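Local coordinates for sensor protein (Thermotoga maritima, PDB 3A0S), which probably transfers phosphate from ATP to a protein histidine as a PAS-linked sensor kinase, of which this chain is the PAS domain, at residues A4-S9 with R35-L40; K20-Q23 with K29-V32; E22-L27 with R70-R75; S48-V53 with E88-T93. One frame throughout, in Å; residues are numbered along the deposited sequence.

How the contacts relate
From the N terminus, strand 4-9 opens contact 1, which closes on the loop 35-40 and folds the connection between helices 29-32 and 44-56 back over the sheet. Nested inside that closure, contact 2 joins helix 19-25 to the short helix 29-32. Contact 3 starts from the same helix, shares Glu22 and Gln23 with contact 2, and runs far along the chain to strand 70-80, so it crosses contact 1. Contact 4 opens after contact 1 has closed; it lays helix 44-56 on strand 87-95 and crosses contact 3. Contacts 1, 3 and 4 all reach one antiparallel sheet, in which strand 87-95 lies between strands 4-9 and 70-80.

Contact 1: residues A4-S9 with R35-L40; sequences AIITLS and RRLKDL
Leu37 meets Leu8 and Ile6, two residues of strand 4-9 that face the same side, and the meeting is wholly apolar. The tightest approach is between Leu8 CD2 and Leu37 CB, 3.7 Å apart. Leu37 CD2 lies 4.1 Å from Leu8 CD1 and equally near its CD2, and the two leucine side chains cross at about a right angle. In Leu37, CG anti to the backbone N (chi1 -175°) turns the forked end to the strand, where CD2 stays beside Leu8 and CD1 comes within 4.3 Å of Ile6 CG2. Ile14, Ile46 and Ile92 also touch Leu37, and Phe43 packs on both Leu37 and Ile6.

Polar bonds run within the loop, or from the strand to its neighbour in the sheet. In the loop, Asp39 N bonds to Arg36 O at 3.0 Å and Leu40 N to Leu37 O at 3.0 Å, the one-to-four pattern of a 3-10 turn that begins at Leu37, whose side chain is directed at the strand. Backbone bonds of Ile6 to Ile92 hold the strand in its sheet.

A tetraethylene glycol, probably from the crystallisation liquor, comes to about 3 Å from the side chain of Leu8 at the nearest atoms. A sheet face covered by short helices and turns, with an apolar interior between them, is the characteristic plan of the PAS fold.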
loop_
_atom_site.group_PDB
_atom_site.type_symbol
_atom_site.label_atom_id
_atom_site.label_comp_id
_atom_site.label_asym_id
_atom_site.label_seq_id
_atom_site.Cartn_x
_atom_site.Cartn_y
_atom_site.Cartn_z
ATOM N N ALA A 4 8.914 2.736 2.921
ATOM C CA ALA A 4 7.678 3.533 2.795
ATOM C C ALA A 4 6.534 2.544 2.964
ATOM O O ALA A 4 6.492 1.510 2.276
ATOM C CB ALA A 4 7.627 4.180 1.449
ATOM N N ILE A 5 5.636 2.810 3.895
ATOM C CA ILE A 5 4.563 1.866 4.214
ATOM C C ILE A 5 3.227 2.565 3.991
ATOM O O ILE A 5 2.983 3.659 4.547
ATOM C CB ILE A 5 4.617 1.398 5.664
ATOM C CG1 ILE A 5 5.868 0.546 5.838
ATOM C CG2 ILE A 5 3.348 0.613 6.066
ATOM C CD1 ILE A 5 6.258 0.190 7.306
ATOM N N ILE A 6 2.357 1.903 3.218
ATOM C CA ILE A 6 0.975 2.288 3.070
ATOM C C ILE A 6 0.166 1.050 3.435
ATOM O O ILE A 6 0.360 -0.025 2.844
ATOM C CB ILE A 6 0.704 2.623 1.609
ATOM C CG1 ILE A 6 1.627 3.740 1.080
ATOM C CG2 ILE A 6 -0.785 3.031 1.415
ATOM C CD1 ILE A 6 1.528 3.970 -0.440
ATOM N N THR A 7 -0.704 1.171 4.434
ATOM C CA THR A 7 -1.558 0.041 4.785
ATOM C C THR A 7 -2.984 0.376 4.385
ATOM O O THR A 7 -3.439 1.532 4.602
ATOM C CB THR A 7 -1.536 -0.217 6.302
ATOM O OG1 THR A 7 -0.188 -0.446 6.676
ATOM C CG2 THR A 7 -2.342 -1.466 6.676
ATOM N N LEU A 8 -3.655 -0.604 3.789
ATOM C CA LEU A 8 -5.035 -0.427 3.302
ATOM C C LEU A 8 -5.958 -1.351 4.078
ATOM O O LEU A 8 -5.572 -2.463 4.433
ATOM C CB LEU A 8 -5.155 -0.834 1.838
ATOM C CG LEU A 8 -4.248 -0.081 0.878
ATOM C CD1 LEU A 8 -4.606 -0.473 -0.515
ATOM C CD2 LEU A 8 -4.400 1.439 0.993
ATOM N N SER A 9 -7.168 -0.880 4.340
ATOM C CA SER A 9 -8.221 -1.706 4.925
ATOM C C SER A 9 -8.783 -2.626 3.849
ATOM O O SER A 9 -8.469 -2.505 2.670
ATOM C CB SER A 9 -9.326 -0.833 5.502
ATOM O OG SER A 9 -10.102 -0.250 4.461
ATOM N N ARG A 35 -8.779 7.739 3.131
ATOM C CA ARG A 35 -9.184 7.826 1.724
ATOM C C ARG A 35 -8.861 6.537 0.979
ATOM O O ARG A 35 -7.949 5.781 1.386
ATOM C CB ARG A 35 -8.501 9.005 1.047
ATOM C CG ARG A 35 -8.733 10.308 1.791
ATOM C CD ARG A 35 -8.040 11.461 1.124
ATOM N NE ARG A 35 -8.249 12.718 1.857
ATOM C CZ ARG A 35 -9.267 13.532 1.639
ATOM N NH1 ARG A 35 -10.188 13.231 0.709
ATOM N NH2 ARG A 35 -9.375 14.675 2.321
ATOM N N ARG A 36 -9.598 6.298 -0.105
ATOM C CA ARG A 36 -9.237 5.156 -0.928
ATOM C C ARG A 36 -7.969 5.417 -1.689
ATOM O O ARG A 36 -7.861 6.417 -2.376
ATOM C CB ARG A 36 -10.372 4.580 -1.741
ATOM C CG ARG A 36 -10.920 3.410 -0.961
ATOM C CD ARG A 36 -11.602 2.518 -1.838
ATOM N NE ARG A 36 -13.038 2.711 -1.653
ATOM C CZ ARG A 36 -13.759 3.767 -2.021
ATOM N NH1 ARG A 36 -13.213 4.808 -2.615
ATOM N NH2 ARG A 36 -15.061 3.779 -1.761
ATOM N N LEU A 37 -7.000 4.514 -1.583
ATOM C CA LEU A 37 -5.741 4.683 -2.301
ATOM C C LEU A 37 -5.963 4.871 -3.787
ATOM O O LEU A 37 -5.279 5.689 -4.415
ATOM C CB LEU A 37 -4.802 3.469 -2.085
ATOM C CG LEU A 37 -3.419 3.652 -2.723
ATOM C CD1 LEU A 37 -2.631 4.784 -2.053
ATOM C CD2 LEU A 37 -2.596 2.376 -2.586
ATOM N N LYS A 38 -6.909 4.118 -4.327
ATOM C CA LYS A 38 -7.131 4.120 -5.763
ATOM C C LYS A 38 -7.667 5.466 -6.241
ATOM O O LYS A 38 -7.668 5.722 -7.462
ATOM C CB LYS A 38 -8.048 2.963 -6.187
ATOM C CG LYS A 38 -9.438 2.988 -5.640
ATOM C CD LYS A 38 -10.307 1.827 -6.173
ATOM C CE LYS A 38 -11.670 1.820 -5.484
ATOM N NZ LYS A 38 -12.527 0.630 -5.808
ATOM N N ASP A 39 -8.134 6.313 -5.312
ATOM C CA ASP A 39 -8.607 7.668 -5.689
ATOM C C ASP A 39 -7.468 8.636 -5.879
ATOM O O ASP A 39 -7.662 9.736 -6.400
ATOM C CB ASP A 39 -9.558 8.275 -4.652
ATOM C CG ASP A 39 -10.941 7.676 -4.666
ATOM O OD1 ASP A 39 -11.374 7.072 -5.670
ATOM O OD2 ASP A 39 -11.641 7.839 -3.634
ATOM N N LEU A 40 -6.267 8.257 -5.499
ATOM C CA LEU A 40 -5.121 9.152 -5.623
ATOM C C LEU A 40 -4.491 8.936 -6.984
ATOM O O LEU A 40 -4.092 7.796 -7.295
ATOM C CB LEU A 40 -4.086 8.913 -4.500
ATOM C CG LEU A 40 -4.601 9.014 -3.055
ATOM C CD1 LEU A 40 -3.441 8.905 -2.055
ATOM C CD2 LEU A 40 -5.402 10.313 -2.820
#

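Contact 2: residues K20-Q23 with K29-V32; sequences KAEQ and KENV
The flat carboxylate of Glu22 receives the backbone N-H of Lys29 on the anti side of OE2, with the donor 20° out of the carboxylate plane. The bond from Lys29 N to Glu22 OE2 is 2.9 Å long and, at 172°, nearly straight. Beside it the Lys29 CB packs 3.4 Å from OE2, and the rest of the lysine then leads away, so that its ammonium plays no part in the bond. The other oxygen, Glu22 OE1, forms a salt bridge with Lys19, a residue of the same helix.

Glu22 reaches across because its chain is extended beyond CG (chi2 -179°), which carries the carboxylate from helix 19-25 to the start of the weakly bonded turn 29-32. In that turn the bond from Val32 N to Lys29 O is 3.1 Å long. Trp17, from strand 14-17, touches both Glu22 and Lys29.

A water adds a second link: it donates to Glu22 OE2 and to Glu30 OE1, each at 2.7 Å. Were Glu22 cut back to an alanine, the N-H of Lys29 would probably lose its mate, Lys19 its salt-bridge partner and the water one acceptor.

Glu22 OE2 and Glu30 OE1 are only 4.3 Å apart, and two like charges so close would be expected to repel. The bridging water, the N-H of Lys29 and the ammonium of Lys19 probably offset that cost, which suggests a surface link that depends on its donors.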
loop_
_atom_site.group_PDB
_atom_site.type_symbol
_atom_site.label_atom_id
_atom_site.label_comp_id
_atom_site.label_asym_id
_atom_site.label_seq_id
_atom_site.Cartn_x
_atom_site.Cartn_y
_atom_site.Cartn_z
ATOM N N LYS A 20 8.230 7.719 5.919
ATOM C CA LYS A 20 8.942 7.402 4.677
ATOM C C LYS A 20 8.032 7.586 3.472
ATOM O O LYS A 20 8.464 8.074 2.441
ATOM C CB LYS A 20 9.567 5.998 4.720
ATOM C CG LYS A 20 10.754 5.906 5.702
ATOM C CD LYS A 20 12.007 6.655 5.188
ATOM C CE LYS A 20 13.171 6.447 6.173
ATOM N NZ LYS A 20 13.608 5.039 6.117
ATOM N N ALA A 21 6.774 7.197 3.626
ATOM C CA ALA A 21 5.799 7.436 2.543
ATOM C C ALA A 21 5.554 8.926 2.317
ATOM O O ALA A 21 5.466 9.385 1.175
ATOM C CB ALA A 21 4.480 6.692 2.818
ATOM N N GLU A 22 5.540 9.688 3.407
ATOM C CA GLU A 22 5.450 11.169 3.307
ATOM C C GLU A 22 6.619 11.737 2.514
ATOM O O GLU A 22 6.429 12.586 1.633
ATOM C CB GLU A 22 5.382 11.826 4.681
ATOM C CG GLU A 22 4.105 11.529 5.449
ATOM C CD GLU A 22 4.044 12.209 6.805
ATOM O OE1 GLU A 22 5.115 12.653 7.273
ATOM O OE2 GLU A 22 2.951 12.293 7.413
ATOM N N GLN A 23 7.817 11.273 2.825
ATOM C CA GLN A 23 9.035 11.747 2.170
ATOM C C GLN A 23 9.117 11.323 0.708
ATOM O O GLN A 23 9.534 12.121 -0.150
ATOM C CB GLN A 23 10.278 11.285 2.948
ATOM C CG GLN A 23 10.376 11.916 4.333
ATOM C CD GLN A 23 11.409 11.245 5.237
ATOM O OE1 GLN A 23 11.589 11.645 6.395
ATOM N NE2 GLN A 23 12.114 10.240 4.711
ATOM N N LYS A 29 0.429 12.256 6.051
ATOM C CA LYS A 29 -0.510 11.252 6.517
ATOM C C LYS A 29 -1.926 11.790 6.725
ATOM O O LYS A 29 -2.909 11.170 6.339
ATOM C CB LYS A 29 0.069 10.603 7.796
ATOM C CG LYS A 29 -0.831 9.647 8.492
ATOM C CD LYS A 29 -0.127 9.041 9.692
ATOM C CE LYS A 29 -1.064 8.074 10.360
ATOM N NZ LYS A 29 -0.514 7.625 11.664
ATOM N N GLU A 30 -2.026 12.960 7.345
ATOM C CA GLU A 30 -3.340 13.500 7.678
ATOM C C GLU A 30 -4.121 13.881 6.427
ATOM O O GLU A 30 -5.358 13.972 6.442
ATOM C CB GLU A 30 -3.200 14.692 8.620
ATOM C CG GLU A 30 -2.311 15.795 8.084
ATOM C CD GLU A 30 -0.858 15.702 8.565
ATOM O OE1 GLU A 30 -0.344 14.588 8.902
ATOM O OE2 GLU A 30 -0.229 16.790 8.625
ATOM N N ASN A 31 -3.400 14.070 5.332
ATOM C CA ASN A 31 -4.051 14.394 4.073
ATOM C C ASN A 31 -4.571 13.188 3.280
ATOM O O ASN A 31 -5.391 13.355 2.358
ATOM C CB ASN A 31 -3.100 15.261 3.246
ATOM C CG ASN A 31 -2.878 16.642 3.889
ATOM O OD1 ASN A 31 -1.787 17.189 3.839
ATOM N ND2 ASN A 31 -3.911 17.174 4.521
ATOM N N VAL A 32 -4.145 11.982 3.666
ATOM C CA VAL A 32 -4.566 10.784 2.937
ATOM C C VAL A 32 -5.301 9.752 3.809
ATOM O O VAL A 32 -6.012 8.870 3.304
ATOM C CB VAL A 32 -3.379 10.102 2.187
ATOM C CG1 VAL A 32 -2.823 11.037 1.088
ATOM C CG2 VAL A 32 -2.285 9.653 3.161
HETATM O O HOH W 1 2.309 14.085 9.344
#

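Contact 3: residues E22-L27 with R70-R75; sequences EQLFGL and RYFNIR
Leu24 reaches from helix 19-25 toward Phe72 and Arg70 on strand 70-80, and one methyl makes both contacts. Its CD1 sits 3.9 Å from Phe72 CZ, at the far end of the ring, with CE1 only slightly more distant. The leucine and phenylalanine side chains point in opposite directions and slide past each other, so the contact is made by their outer ends. Arg70 comes in obliquely, and its NH2 lies 3.8 Å from Leu24 CD1. The bend of the arginine at chi3 (-60°) turns the guanidinium back, NE forming a salt bridge with Asp96 and NH2 meeting the leucine methyl.

This is a PAS domain, and here a helix of the connection between the early and late strands of its antiparallel sheet is brought against strand 70-80. Met1 touches Leu24, Phe72 and Arg70 alike.

The second methyl of Leu24 serves its own helix: CD2 stands 3.6 Å above the plane of the Phe25 ring, offset toward the rim. Phe25 in turn makes edge-to-face pairs with Phe43 and Phe67. After Phe25 the helix stops at Gly26, whose N bonds to Glu22 O at 2.8 Å and where phi turns positive (75°), a conformation glycine adopts readily.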
loop_
_atom_site.group_PDB
_atom_site.type_symbol
_atom_site.label_atom_id
_atom_site.label_comp_id
_atom_site.label_asym_id
_atom_site.label_seq_id
_atom_site.Cartn_x
_atom_site.Cartn_y
_atom_site.Cartn_z
ATOM N N GLU A 22 5.540 9.688 3.407
ATOM C CA GLU A 22 5.450 11.169 3.307
ATOM C C GLU A 22 6.619 11.737 2.514
ATOM O O GLU A 22 6.429 12.586 1.633
ATOM C CB GLU A 22 5.382 11.826 4.681
ATOM C CG GLU A 22 4.105 11.529 5.449
ATOM C CD GLU A 22 4.044 12.209 6.805
ATOM O OE1 GLU A 22 5.115 12.653 7.273
ATOM O OE2 GLU A 22 2.951 12.293 7.413
ATOM N N GLN A 23 7.817 11.273 2.825
ATOM C CA GLN A 23 9.035 11.747 2.170
ATOM C C GLN A 23 9.117 11.323 0.708
ATOM O O GLN A 23 9.534 12.121 -0.150
ATOM C CB GLN A 23 10.278 11.285 2.948
ATOM C CG GLN A 23 10.376 11.916 4.333
ATOM C CD GLN A 23 11.409 11.245 5.237
ATOM O OE1 GLN A 23 11.589 11.645 6.395
ATOM N NE2 GLN A 23 12.114 10.240 4.711
ATOM N N LEU A 24 8.668 10.112 0.409
ATOM C CA LEU A 24 8.770 9.550 -0.916
ATOM C C LEU A 24 7.731 10.183 -1.823
ATOM O O LEU A 24 8.011 10.533 -2.991
ATOM C CB LEU A 24 8.568 8.035 -0.880
ATOM C CG LEU A 24 8.685 7.346 -2.236
ATOM C CD1 LEU A 24 10.017 7.647 -2.928
ATOM C CD2 LEU A 24 8.456 5.849 -2.088
ATOM N N PHE A 25 6.517 10.345 -1.299
ATOM C CA PHE A 25 5.396 10.760 -2.161
ATOM C C PHE A 25 4.960 12.221 -2.011
ATOM O O PHE A 25 4.198 12.734 -2.837
ATOM C CB PHE A 25 4.223 9.825 -1.918
ATOM C CG PHE A 25 4.491 8.412 -2.316
ATOM C CD1 PHE A 25 4.815 8.098 -3.641
ATOM C CD2 PHE A 25 4.383 7.396 -1.390
ATOM C CE1 PHE A 25 5.032 6.792 -4.024
ATOM C CE2 PHE A 25 4.624 6.090 -1.774
ATOM C CZ PHE A 25 4.957 5.788 -3.088
ATOM N N GLY A 26 5.426 12.884 -0.962
ATOM C CA GLY A 26 5.149 14.308 -0.733
ATOM C C GLY A 26 3.756 14.626 -0.244
ATOM O O GLY A 26 3.268 15.771 -0.405
ATOM N N LEU A 27 3.093 13.615 0.327
ATOM C CA LEU A 27 1.750 13.759 0.902
ATOM C C LEU A 27 1.838 13.463 2.401
ATOM O O LEU A 27 2.470 12.459 2.809
ATOM C CB LEU A 27 0.743 12.796 0.229
ATOM C CG LEU A 27 0.522 12.874 -1.300
ATOM C CD1 LEU A 27 -0.399 11.766 -1.779
ATOM C CD2 LEU A 27 -0.009 14.252 -1.746
ATOM N N ARG A 70 12.683 6.589 -10.599
ATOM C CA ARG A 70 13.387 5.400 -10.077
ATOM C C ARG A 70 12.584 4.108 -10.161
ATOM O O ARG A 70 11.361 4.129 -10.351
ATOM C CB ARG A 70 13.856 5.619 -8.628
ATOM C CG ARG A 70 14.690 6.868 -8.400
ATOM C CD ARG A 70 15.550 6.760 -7.138
ATOM N NE ARG A 70 14.784 6.574 -5.898
ATOM C CZ ARG A 70 14.258 7.554 -5.162
ATOM N NH1 ARG A 70 14.371 8.826 -5.536
ATOM N NH2 ARG A 70 13.601 7.260 -4.042
ATOM N N TYR A 71 13.290 2.984 -10.010
ATOM C CA TYR A 71 12.669 1.675 -9.869
ATOM C C TYR A 71 12.665 1.272 -8.398
ATOM O O TYR A 71 13.645 1.479 -7.668
ATOM C CB TYR A 71 13.396 0.612 -10.705
ATOM C CG TYR A 71 13.110 0.705 -12.192
ATOM C CD1 TYR A 71 11.991 0.093 -12.727
ATOM C CD2 TYR A 71 13.968 1.379 -13.040
ATOM C CE1 TYR A 71 11.692 0.157 -14.078
ATOM C CE2 TYR A 71 13.686 1.460 -14.404
ATOM C CZ TYR A 71 12.543 0.843 -14.910
ATOM O OH TYR A 71 12.233 0.888 -16.262
ATOM N N PHE A 72 11.550 0.670 -8.018
ATOM C CA PHE A 72 11.293 0.229 -6.651
ATOM C C PHE A 72 10.872 -1.231 -6.563
ATOM O O PHE A 72 10.227 -1.757 -7.490
ATOM C CB PHE A 72 10.184 1.095 -6.036
ATOM C CG PHE A 72 10.562 2.522 -5.880
ATOM C CD1 PHE A 72 11.215 2.953 -4.737
ATOM C CD2 PHE A 72 10.288 3.443 -6.900
ATOM C CE1 PHE A 72 11.595 4.275 -4.590
ATOM C CE2 PHE A 72 10.682 4.763 -6.778
ATOM C CZ PHE A 72 11.314 5.199 -5.626
ATOM N N ASN A 73 11.198 -1.844 -5.416
ATOM C CA ASN A 73 10.569 -3.081 -4.961
ATOM C C ASN A 73 9.245 -2.698 -4.281
ATOM O O ASN A 73 9.187 -1.765 -3.487
ATOM C CB ASN A 73 11.393 -3.749 -3.869
ATOM C CG ASN A 73 12.747 -4.244 -4.316
ATOM O OD1 ASN A 73 13.053 -4.333 -5.500
ATOM N ND2 ASN A 73 13.574 -4.601 -3.328
ATOM N N ILE A 74 8.182 -3.429 -4.565
ATOM C CA ILE A 74 6.930 -3.232 -3.837
ATOM C C ILE A 74 6.409 -4.584 -3.350
ATOM O O ILE A 74 6.254 -5.523 -4.138
ATOM C CB ILE A 74 5.871 -2.497 -4.683
ATOM C CG1 ILE A 74 6.435 -1.185 -5.249
ATOM C CG2 ILE A 74 4.590 -2.249 -3.869
ATOM C CD1 ILE A 74 5.428 -0.332 -6.017
ATOM N N ARG A 75 6.147 -4.700 -2.048
ATOM C CA ARG A 75 5.559 -5.935 -1.524
ATOM C C ARG A 75 4.149 -5.620 -1.082
ATOM O O ARG A 75 3.889 -4.571 -0.499
ATOM C CB ARG A 75 6.360 -6.453 -0.325
ATOM C CG ARG A 75 5.818 -7.752 0.307
ATOM C CD ARG A 75 6.776 -8.296 1.373
ATOM N NE ARG A 75 6.929 -7.370 2.499
ATOM C CZ ARG A 75 8.088 -7.070 3.084
ATOM N NH1 ARG A 75 9.221 -7.619 2.666
ATOM N NH2 ARG A 75 8.119 -6.227 4.104
#

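Contact 4: residues S48-V53 with E88-T93; sequences SVAESV and EGVIIT
Val53, which touches Val90 across the contact, has its backbone N bonded to Val49 O at 2.9 Å, and this bond keeps the helix turn in shape where it faces strand 87-95. Ser52 N to Ser48 O is the neighbouring bond. Between helix and strand the contact itself is apolar, with Ala50 in the middle. Its CB lies 4.1 Å from Ile92 CD1 and 4.2 Å from Val90 CG1. On the backbone side, Val90 CG2 rests 3.7 Å from Ala50 O. Val90 thus works with both branches: CG1, anti to the backbone N (chi1 173°), is turned to the Ala50 methyl and, at 4.4 Å, to Val53 CG1, whereas CG2 goes to the helix backbone. Ile92 comes in by its extended end, since the near-anti second torsion (chi2 172°) pushes CD1 out to the alanine.

Such a helix lying across an antiparallel sheet belongs to the PAS fold. Here the axes of the short segments approach to 8.5 Å and their directions differ by 129°; the single methyl of Ala50 is consistent with so close an approach.

Leu8 of strand 4-9 touches both Ala50 and Ile92, Phe76 and Pro78 of strand 70-80 meet Val53, and Phe54 of the same helix packs on Val90.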
loop_
_atom_site.group_PDB
_atom_site.type_symbol
_atom_site.label_atom_id
_atom_site.label_comp_id
_atom_site.label_asym_id
_atom_site.label_seq_id
_atom_site.Cartn_x
_atom_site.Cartn_y
_atom_site.Cartn_z
ATOM N N SER A 48 -5.052 -1.218 -7.525
ATOM C CA SER A 48 -5.609 -2.383 -8.214
ATOM C C SER A 48 -4.863 -3.684 -7.895
ATOM O O SER A 48 -5.511 -4.702 -7.631
ATOM C CB SER A 48 -5.628 -2.131 -9.731
ATOM O OG SER A 48 -6.387 -3.108 -10.414
ATOM N N VAL A 49 -3.523 -3.650 -7.853
ATOM C CA VAL A 49 -2.749 -4.830 -7.472
ATOM C C VAL A 49 -3.092 -5.251 -6.023
ATOM O O VAL A 49 -3.240 -6.438 -5.726
ATOM C CB VAL A 49 -1.220 -4.612 -7.616
ATOM C CG1 VAL A 49 -0.437 -5.809 -7.078
ATOM C CG2 VAL A 49 -0.859 -4.372 -9.090
ATOM N N ALA A 50 -3.250 -4.275 -5.125
ATOM C CA ALA A 50 -3.582 -4.602 -3.727
ATOM C C ALA A 50 -4.934 -5.314 -3.660
ATOM O O ALA A 50 -5.115 -6.236 -2.869
ATOM C CB ALA A 50 -3.596 -3.309 -2.873
ATOM N N GLU A 51 -5.890 -4.880 -4.485
ATOM C CA GLU A 51 -7.219 -5.533 -4.547
ATOM C C GLU A 51 -7.077 -6.981 -4.963
ATOM O O GLU A 51 -7.703 -7.869 -4.394
ATOM C CB GLU A 51 -8.149 -4.834 -5.557
ATOM C CG GLU A 51 -8.556 -3.426 -5.184
ATOM C CD GLU A 51 -9.601 -2.792 -6.129
ATOM O OE1 GLU A 51 -9.655 -3.136 -7.314
ATOM O OE2 GLU A 51 -10.367 -1.920 -5.656
ATOM N N SER A 52 -6.281 -7.212 -5.998
ATOM C CA SER A 52 -6.038 -8.564 -6.470
ATOM C C SER A 52 -5.359 -9.458 -5.425
ATOM O O SER A 52 -5.745 -10.619 -5.231
ATOM C CB SER A 52 -5.222 -8.523 -7.765
ATOM O OG SER A 52 -5.086 -9.816 -8.303
ATOM N N VAL A 53 -4.358 -8.910 -4.733
ATOM C CA VAL A 53 -3.674 -9.603 -3.645
ATOM C C VAL A 53 -4.642 -9.979 -2.517
ATOM O O VAL A 53 -4.607 -11.087 -1.987
ATOM C CB VAL A 53 -2.534 -8.695 -3.092
ATOM C CG1 VAL A 53 -2.037 -9.194 -1.740
ATOM C CG2 VAL A 53 -1.411 -8.584 -4.129
ATOM N N GLU A 88 -8.243 -8.415 6.928
ATOM C CA GLU A 88 -8.510 -7.016 7.275
ATOM C C GLU A 88 -7.839 -5.976 6.358
ATOM O O GLU A 88 -8.117 -4.781 6.481
ATOM C CB GLU A 88 -8.315 -6.705 8.758
ATOM C CG GLU A 88 -9.482 -7.197 9.635
ATOM C CD GLU A 88 -10.804 -6.468 9.373
ATOM O OE1 GLU A 88 -10.781 -5.329 8.869
ATOM O OE2 GLU A 88 -11.867 -7.052 9.665
ATOM N N GLY A 89 -7.011 -6.412 5.417
ATOM C CA GLY A 89 -6.449 -5.446 4.474
ATOM C C GLY A 89 -5.133 -5.923 3.928
ATOM O O GLY A 89 -4.851 -7.111 3.926
ATOM N N VAL A 90 -4.351 -4.977 3.411
ATOM C CA VAL A 90 -3.092 -5.274 2.714
ATOM C C VAL A 90 -2.062 -4.206 3.123
ATOM O O VAL A 90 -2.356 -3.010 3.052
ATOM C CB VAL A 90 -3.310 -5.240 1.188
ATOM C CG1 VAL A 90 -1.970 -5.378 0.452
ATOM C CG2 VAL A 90 -4.299 -6.329 0.724
ATOM N N ILE A 91 -0.882 -4.650 3.535
ATOM C CA ILE A 91 0.258 -3.775 3.822
ATOM C C ILE A 91 1.118 -3.699 2.558
ATOM O O ILE A 91 1.460 -4.711 1.932
ATOM C CB ILE A 91 1.098 -4.306 4.987
ATOM C CG1 ILE A 91 0.243 -4.436 6.249
ATOM C CG2 ILE A 91 2.283 -3.354 5.229
ATOM C CD1 ILE A 91 0.759 -5.490 7.252
ATOM N N ILE A 92 1.407 -2.464 2.143
ATOM C CA ILE A 92 2.241 -2.206 0.982
ATOM C C ILE A 92 3.557 -1.575 1.460
ATOM O O ILE A 92 3.555 -0.564 2.162
ATOM C CB ILE A 92 1.504 -1.285 -0.006
ATOM C CG1 ILE A 92 0.115 -1.863 -0.317
ATOM C CG2 ILE A 92 2.341 -1.099 -1.275
ATOM C CD1 ILE A 92 -0.733 -0.868 -1.150
ATOM N N THR A 93 4.670 -2.205 1.093
ATOM C CA THR A 93 6.000 -1.748 1.519
ATOM C C THR A 93 6.806 -1.468 0.268
ATOM O O THR A 93 6.956 -2.370 -0.568
ATOM C CB THR A 93 6.736 -2.843 2.365
ATOM O OG1 THR A 93 5.870 -3.251 3.416
ATOM C CG2 THR A 93 8.036 -2.270 2.999
#